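Local atomic coordinates of Rod shape determining protein RodA (Thermus thermophilus, PDB entry 6BAR), a protein that probably polymerises lipid-linked disaccharide-peptide units into the glycan strands of peptidoglycan, as needed for elongation of the bacterial cell wall. Residues L57-R62 and L350-D355; V165-R170 and L298-G302; L280-F285 and F303-G308. All blocks are in the same frame, centred on the assembly; numbering follows the deposited sequence.

Contact 1 (L57-R62 and L350-D355); sequences LQFLSR and LLVHRD
Q58 and R62 bring the segment joining helix 39-56 to helix 62-67, with the first residue of the latter, up to the last turn of helix 336-354, with the CA atoms of Q58 and L351 6.2 Å apart and those of R62 and V352 5.6 Å apart. L351 is the wedge of the contact. Its CG stands between the backbone N and the carbonyl carbon (chi1 89°), which sends both methyls into the 57-62 segment: CD2 meets L57 O and CD1 meets L60 O, while OE1 of Q58 lies 3.6 Å from L351 CB. With the side chain cut back to an alanine here, the wedge would be lost and a gap would probably open beside the 57-62 segment, the L57 and L60 carbonyls no longer packed against methyls. Q58 suits its buried place because its amide has polar partners at both ends, Y11 OH at OE1 and the carbonyls of A54 and G347 at NE2. R354 reaches across with NH2, which gives a weak, bent hydrogen bond of 2.7 Å to Q58 O; that oxygen sits at the edge of the guanidinium, near its plane. NH1 of the same group forms a salt bridge with D355 OD1 (2.7 Å). The other carboxylate oxygen, D355 OD2, accepts a weak bond of 3.4 Å from the backbone N of R62. R62 itself lays CG against V352 CG1 at 3.8 Å, then carries its charge away to a salt bridge with D296. S61 caps helix 62-67, its OG accepting the N-H of R64. R354 thus brings positive charge to the Q58 carbonyl, and the D355 carboxylate lies at the start of helix 62-67, where the first-turn amides would probably favour its negative charge.

Contact 2 (V165-R170 and L298-G302); sequences VVVFVR and LFLSG
V166 against G302 is the close point of an apolar helix-helix contact, largely buried, between two predicted transmembrane helices: the end of helix 153-170 and the early part of helix 294-319. The short axes pass 8.7 Å apart at 132°, and the CA atoms of V166 and G302 come to 5.2 Å. Glycine suits that position, since a CB on G302 would run into V166 CG2, which already lies 3.8 Å from G302 CA. One turn earlier, L298 reaches over with CG anti to its carbonyl carbon (chi1 -65°). That torsion sets CD2 near V166 O and 3.9 Å from R170 CB, so the leucine branch crosses the start of the arginine side chain; the guanidinium goes on to the L122 carbonyl. V165 rests CG1 on the backbone carbonyl of S301, at 3.4 Å from its O. The S301 hydroxyl, 2.9 Å from L298 O and also within bonding range of R297 O, turns back on its own helix, and V169 CG2 packs beside it. The valine methyls and R170 CB pack on L298, S301 and G302, and S301 bonds within its own helix, which implies that shape fit and dispersion, not polar bonding, hold these two helices together.

Contact 3 (L280-F285 and F303-G308); sequences LLARLF and FAGMLG
A304 CB points toward helix 266-288 and sits between L284 and F285. It lies over one face of the F285 ring in a CH-pi contact, 3.9 Å from the ring centroid and 26° off the normal, displaced toward the rim. L284 CB touches the same methyl at 3.6 Å. Alanine suits this place because a single methyl meets both partners while the CA atoms of L281 and A304 stay 5.9 Å apart. One turn earlier in its helix, L281 spreads its two branches over the backbone at A304 and G308: CD2 reaches G308 N at 3.5 Å and also touches A304 O, while CD1 packs on G308 CA, where a glycine offers no side chain to oppose it. L280 and L307 meet at about a right angle, CD2 to CD2 at 3.7 Å, and L284 CD1 comes to the edge of the F303 ring. With CG anti to its carbonyl carbon (chi1 -80°), F285 brings its ring across to the partner helix. The backbones run nearly antiparallel, at 167° and 9.6 Å between the short axes, as in a helical hairpin, since only the short link from 288 to 294 separates these helices. Helix 13-30 packs on L280 and L284 through L15, with V19 also on L280, and helix 106-121 covers F303 and M306 from beyond the hairpin.

Contacts 2 and 3 are buried and share helix 294-319, which presents A304, L307 and G308 to helix 266-288 and L298, S301 and G302 to helix 153-170. Their centres lie about 11 Å apart, and they merge where F285 CE1 packs on S301 CA, at 3.6 Å. Both combine leucine packing with small residues at the close approach (G302; A304 and G308), with an aromatic face added in contact 3. Contact 1 is only partly buried, farther from the chain centre, and differs in kind: charged side chains and backbone carbonyls join the apolar wedge. It still touches contact 2, because V352 of helix 336-354 packs on F299 and L300.

Contact 1 (L57-R62 and L350-D355)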
# COMPACT_ATOMS: atom_id res chain seq x y z
N LEU A 57 12.02 8.12 9.36
CA LEU A 57 12.05 6.69 9.65
C LEU A 57 13.38 6.04 9.30
O LEU A 57 13.59 4.88 9.65
CB LEU A 57 10.91 5.98 8.92
CG LEU A 57 9.55 6.45 9.42
CD1 LEU A 57 8.47 6.00 8.47
CD2 LEU A 57 9.29 5.94 10.82
N GLN A 58 14.29 6.77 8.64
CA GLN A 58 15.61 6.23 8.38
C GLN A 58 16.51 6.23 9.62
O GLN A 58 17.54 5.55 9.61
CB GLN A 58 16.29 7.01 7.25
CG GLN A 58 15.55 6.93 5.92
CD GLN A 58 15.37 5.51 5.44
OE1 GLN A 58 16.31 4.72 5.46
NE2 GLN A 58 14.16 5.18 5.00
N PHE A 59 16.14 6.96 10.68
CA PHE A 59 16.90 6.88 11.92
C PHE A 59 16.40 5.71 12.77
O PHE A 59 16.41 5.78 14.00
CB PHE A 59 16.79 8.18 12.73
CG PHE A 59 17.61 9.32 12.17
CD1 PHE A 59 18.43 9.13 11.06
CD2 PHE A 59 17.56 10.57 12.76
CE1 PHE A 59 19.18 10.18 10.55
CE2 PHE A 59 18.30 11.62 12.26
CZ PHE A 59 19.12 11.42 11.15
N LEU A 60 15.95 4.65 12.10
CA LEU A 60 15.37 3.49 12.77
C LEU A 60 16.03 2.24 12.21
O LEU A 60 15.98 1.99 11.01
CB LEU A 60 13.85 3.44 12.55
CG LEU A 60 13.03 2.44 13.36
CD1 LEU A 60 12.89 2.90 14.81
CD2 LEU A 60 11.68 2.27 12.71
N SER A 61 16.66 1.47 13.09
CA SER A 61 17.25 0.20 12.71
C SER A 61 16.16 -0.82 12.39
O SER A 61 15.02 -0.72 12.85
CB SER A 61 18.12 -0.34 13.83
OG SER A 61 17.31 -0.56 14.98
N ARG A 62 16.54 -1.83 11.61
CA ARG A 62 15.60 -2.90 11.32
C ARG A 62 15.32 -3.76 12.55
O ARG A 62 14.22 -4.31 12.68
CB ARG A 62 16.12 -3.77 10.18
CG ARG A 62 15.18 -4.88 9.82
CD ARG A 62 15.91 -6.13 9.43
NE ARG A 62 15.01 -7.28 9.42
CZ ARG A 62 14.69 -7.99 10.50
NH1 ARG A 62 13.86 -9.03 10.39
NH2 ARG A 62 15.18 -7.66 11.68
N LEU A 350 12.86 0.51 2.31
CA LEU A 350 14.21 0.95 1.95
C LEU A 350 15.19 0.75 3.10
O LEU A 350 16.35 0.37 2.89
CB LEU A 350 14.17 2.42 1.53
CG LEU A 350 14.92 2.80 0.26
CD1 LEU A 350 14.38 2.00 -0.90
CD2 LEU A 350 14.78 4.29 0.01
N LEU A 351 14.74 1.01 4.33
CA LEU A 351 15.61 0.80 5.48
C LEU A 351 15.78 -0.69 5.78
O LEU A 351 16.85 -1.09 6.25
CB LEU A 351 15.08 1.53 6.72
CG LEU A 351 14.09 0.89 7.70
CD1 LEU A 351 14.79 0.04 8.76
CD2 LEU A 351 13.22 1.96 8.35
N VAL A 352 14.78 -1.52 5.51
CA VAL A 352 15.04 -2.94 5.74
C VAL A 352 15.93 -3.51 4.64
O VAL A 352 16.64 -4.49 4.88
CB VAL A 352 13.76 -3.80 5.88
CG1 VAL A 352 12.96 -3.37 7.10
CG2 VAL A 352 12.91 -3.74 4.64
N HIS A 353 15.95 -2.90 3.46
CA HIS A 353 16.93 -3.32 2.46
C HIS A 353 18.34 -2.84 2.80
O HIS A 353 19.30 -3.57 2.54
CB HIS A 353 16.55 -2.82 1.06
CG HIS A 353 17.50 -3.26 -0.02
ND1 HIS A 353 18.37 -2.39 -0.64
CD2 HIS A 353 17.70 -4.47 -0.58
CE1 HIS A 353 19.08 -3.05 -1.54
NE2 HIS A 353 18.69 -4.32 -1.52
N ARG A 354 18.48 -1.64 3.37
CA ARG A 354 19.83 -1.17 3.68
C ARG A 354 20.46 -1.90 4.85
O ARG A 354 21.69 -1.94 4.95
CB ARG A 354 19.83 0.33 3.96
CG ARG A 354 19.45 0.70 5.37
CD ARG A 354 19.97 2.07 5.75
NE ARG A 354 19.11 2.72 6.74
CZ ARG A 354 19.15 2.45 8.04
NH1 ARG A 354 20.00 1.55 8.51
NH2 ARG A 354 18.33 3.08 8.87
N ASP A 355 19.66 -2.48 5.75
CA ASP A 355 20.19 -3.23 6.89
C ASP A 355 20.17 -4.74 6.66
O ASP A 355 20.19 -5.51 7.63
CB ASP A 355 19.40 -2.87 8.16
CG ASP A 355 19.78 -1.50 8.74
OD1 ASP A 355 20.92 -1.04 8.53
OD2 ASP A 355 18.93 -0.89 9.43

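Contact 2 (V165-R170 and L298-G302)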
# COMPACT_ATOMS: atom_id res chain seq x y z
N VAL A 165 -0.04 -13.23 -0.34
CA VAL A 165 1.30 -13.22 -0.93
C VAL A 165 2.33 -13.70 0.08
O VAL A 165 3.21 -14.51 -0.23
CB VAL A 165 1.63 -11.82 -1.49
CG1 VAL A 165 3.05 -11.77 -2.00
CG2 VAL A 165 0.66 -11.45 -2.60
N VAL A 166 2.23 -13.21 1.32
CA VAL A 166 3.15 -13.62 2.39
C VAL A 166 3.08 -15.13 2.58
O VAL A 166 4.11 -15.83 2.61
CB VAL A 166 2.82 -12.88 3.69
CG1 VAL A 166 3.57 -13.50 4.88
CG2 VAL A 166 3.14 -11.41 3.56
N VAL A 167 1.87 -15.66 2.73
CA VAL A 167 1.70 -17.09 2.93
C VAL A 167 2.22 -17.88 1.73
O VAL A 167 2.95 -18.86 1.90
CB VAL A 167 0.21 -17.40 3.24
CG1 VAL A 167 -0.12 -18.85 2.98
CG2 VAL A 167 -0.11 -17.03 4.69
N PHE A 168 1.89 -17.45 0.51
CA PHE A 168 2.28 -18.22 -0.67
C PHE A 168 3.79 -18.26 -0.84
O PHE A 168 4.36 -19.32 -1.10
CB PHE A 168 1.63 -17.64 -1.94
CG PHE A 168 2.10 -18.28 -3.22
CD1 PHE A 168 1.50 -19.44 -3.70
CD2 PHE A 168 3.16 -17.74 -3.94
CE1 PHE A 168 1.93 -20.03 -4.88
CE2 PHE A 168 3.61 -18.34 -5.11
CZ PHE A 168 2.99 -19.48 -5.58
N VAL A 169 4.46 -17.11 -0.70
CA VAL A 169 5.91 -17.08 -0.78
C VAL A 169 6.53 -17.89 0.36
O VAL A 169 7.57 -18.54 0.17
CB VAL A 169 6.41 -15.63 -0.79
CG1 VAL A 169 7.93 -15.56 -0.78
CG2 VAL A 169 5.86 -14.89 -2.00
N ARG A 170 5.91 -17.88 1.53
CA ARG A 170 6.45 -18.64 2.66
C ARG A 170 6.41 -20.14 2.39
O ARG A 170 7.42 -20.83 2.51
CB ARG A 170 5.67 -18.30 3.93
CG ARG A 170 6.03 -19.17 5.12
CD ARG A 170 7.50 -19.02 5.46
NE ARG A 170 7.79 -19.52 6.80
CZ ARG A 170 8.02 -20.79 7.09
NH1 ARG A 170 8.00 -21.71 6.14
NH2 ARG A 170 8.26 -21.14 8.35
N LEU A 298 9.64 -11.98 3.34
CA LEU A 298 8.19 -11.98 3.48
C LEU A 298 7.63 -10.56 3.51
O LEU A 298 6.63 -10.27 2.85
CB LEU A 298 7.77 -12.75 4.73
CG LEU A 298 8.08 -14.24 4.74
CD1 LEU A 298 7.46 -14.88 5.97
CD2 LEU A 298 7.60 -14.91 3.46
N PHE A 299 8.26 -9.67 4.28
CA PHE A 299 7.75 -8.31 4.42
C PHE A 299 7.80 -7.57 3.08
O PHE A 299 6.80 -6.97 2.65
CB PHE A 299 8.56 -7.58 5.50
CG PHE A 299 8.24 -6.11 5.63
CD1 PHE A 299 7.01 -5.68 6.10
CD2 PHE A 299 9.19 -5.16 5.30
CE1 PHE A 299 6.73 -4.32 6.23
CE2 PHE A 299 8.93 -3.81 5.42
CZ PHE A 299 7.69 -3.39 5.88
N LEU A 300 8.95 -7.61 2.40
CA LEU A 300 9.08 -6.96 1.10
C LEU A 300 8.07 -7.51 0.10
O LEU A 300 7.46 -6.74 -0.66
CB LEU A 300 10.50 -7.12 0.56
CG LEU A 300 11.52 -6.07 1.00
CD1 LEU A 300 11.92 -6.25 2.44
CD2 LEU A 300 12.75 -6.03 0.10
N SER A 301 7.88 -8.83 0.07
CA SER A 301 6.97 -9.41 -0.92
C SER A 301 5.52 -9.07 -0.60
O SER A 301 4.73 -8.81 -1.51
CB SER A 301 7.17 -10.92 -1.01
OG SER A 301 6.97 -11.55 0.24
N GLY A 302 5.15 -9.05 0.69
CA GLY A 302 3.81 -8.63 1.06
C GLY A 302 3.53 -7.19 0.65
O GLY A 302 2.46 -6.88 0.10

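Contact 3 (L280-F285 and F303-G308)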
# COMPACT_ATOMS: atom_id res chain seq x y z
N LEU A 280 8.56 -0.94 -10.95
CA LEU A 280 8.55 -0.79 -9.50
C LEU A 280 8.28 -2.13 -8.80
O LEU A 280 8.97 -2.49 -7.84
CB LEU A 280 7.53 0.26 -9.08
CG LEU A 280 7.47 0.54 -7.58
CD1 LEU A 280 7.80 2.00 -7.26
CD2 LEU A 280 6.10 0.16 -7.05
N LEU A 281 7.29 -2.88 -9.28
CA LEU A 281 7.02 -4.19 -8.69
C LEU A 281 8.20 -5.14 -8.92
O LEU A 281 8.53 -5.95 -8.04
CB LEU A 281 5.73 -4.78 -9.26
CG LEU A 281 4.42 -4.00 -9.06
CD1 LEU A 281 3.25 -4.72 -9.72
CD2 LEU A 281 4.12 -3.72 -7.59
N ALA A 282 8.86 -5.03 -10.07
CA ALA A 282 10.04 -5.86 -10.34
C ALA A 282 11.18 -5.55 -9.38
O ALA A 282 11.81 -6.46 -8.84
CB ALA A 282 10.51 -5.66 -11.79
N ARG A 283 11.46 -4.26 -9.16
CA ARG A 283 12.54 -3.91 -8.23
C ARG A 283 12.20 -4.31 -6.81
O ARG A 283 13.08 -4.72 -6.05
CB ARG A 283 12.86 -2.42 -8.32
CG ARG A 283 14.03 -2.08 -9.25
CD ARG A 283 15.30 -2.85 -8.88
NE ARG A 283 16.40 -2.62 -9.83
CZ ARG A 283 17.37 -1.73 -9.67
NH1 ARG A 283 18.32 -1.59 -10.58
NH2 ARG A 283 17.39 -0.96 -8.59
N LEU A 284 10.92 -4.22 -6.42
CA LEU A 284 10.52 -4.67 -5.09
C LEU A 284 10.75 -6.17 -4.92
O LEU A 284 11.35 -6.61 -3.93
CB LEU A 284 9.06 -4.32 -4.83
CG LEU A 284 8.76 -2.86 -4.49
CD1 LEU A 284 7.26 -2.63 -4.37
CD2 LEU A 284 9.47 -2.47 -3.20
N PHE A 285 10.29 -6.97 -5.88
CA PHE A 285 10.51 -8.41 -5.77
C PHE A 285 11.98 -8.80 -5.96
O PHE A 285 12.39 -9.86 -5.48
CB PHE A 285 9.61 -9.15 -6.77
CG PHE A 285 8.19 -9.32 -6.29
CD1 PHE A 285 7.91 -9.46 -4.94
CD2 PHE A 285 7.13 -9.33 -7.19
CE1 PHE A 285 6.60 -9.61 -4.49
CE2 PHE A 285 5.82 -9.49 -6.74
CZ PHE A 285 5.56 -9.63 -5.39
N PHE A 303 4.50 -6.31 0.87
CA PHE A 303 4.34 -4.91 0.47
C PHE A 303 4.14 -4.79 -1.04
O PHE A 303 3.21 -4.12 -1.51
CB PHE A 303 5.55 -4.10 0.92
CG PHE A 303 5.33 -2.61 0.89
CD1 PHE A 303 4.82 -1.95 1.99
CD2 PHE A 303 5.64 -1.88 -0.25
CE1 PHE A 303 4.62 -0.58 1.96
CE2 PHE A 303 5.44 -0.51 -0.28
CZ PHE A 303 4.93 0.14 0.82
N ALA A 304 5.01 -5.44 -1.82
CA ALA A 304 4.89 -5.39 -3.27
C ALA A 304 3.56 -5.96 -3.74
O ALA A 304 2.95 -5.44 -4.69
CB ALA A 304 6.05 -6.14 -3.93
N GLY A 305 3.10 -7.03 -3.10
CA GLY A 305 1.80 -7.58 -3.44
C GLY A 305 0.67 -6.59 -3.24
O GLY A 305 -0.14 -6.36 -4.13
N MET A 306 0.62 -5.97 -2.06
CA MET A 306 -0.43 -4.99 -1.79
C MET A 306 -0.40 -3.85 -2.81
O MET A 306 -1.45 -3.42 -3.31
CB MET A 306 -0.29 -4.46 -0.37
CG MET A 306 -0.62 -5.49 0.69
SD MET A 306 -0.60 -4.81 2.36
CE MET A 306 -1.46 -6.11 3.25
N LEU A 307 0.80 -3.37 -3.13
CA LEU A 307 0.91 -2.26 -4.07
C LEU A 307 0.41 -2.65 -5.46
O LEU A 307 -0.48 -2.00 -6.04
CB LEU A 307 2.37 -1.79 -4.13
CG LEU A 307 2.63 -0.32 -4.44
CD1 LEU A 307 3.98 0.07 -3.87
CD2 LEU A 307 2.61 -0.10 -5.94
N GLY A 308 0.98 -3.73 -6.02
CA GLY A 308 0.51 -4.22 -7.30
C GLY A 308 -0.98 -4.51 -7.32
O GLY A 308 -1.64 -4.32 -8.34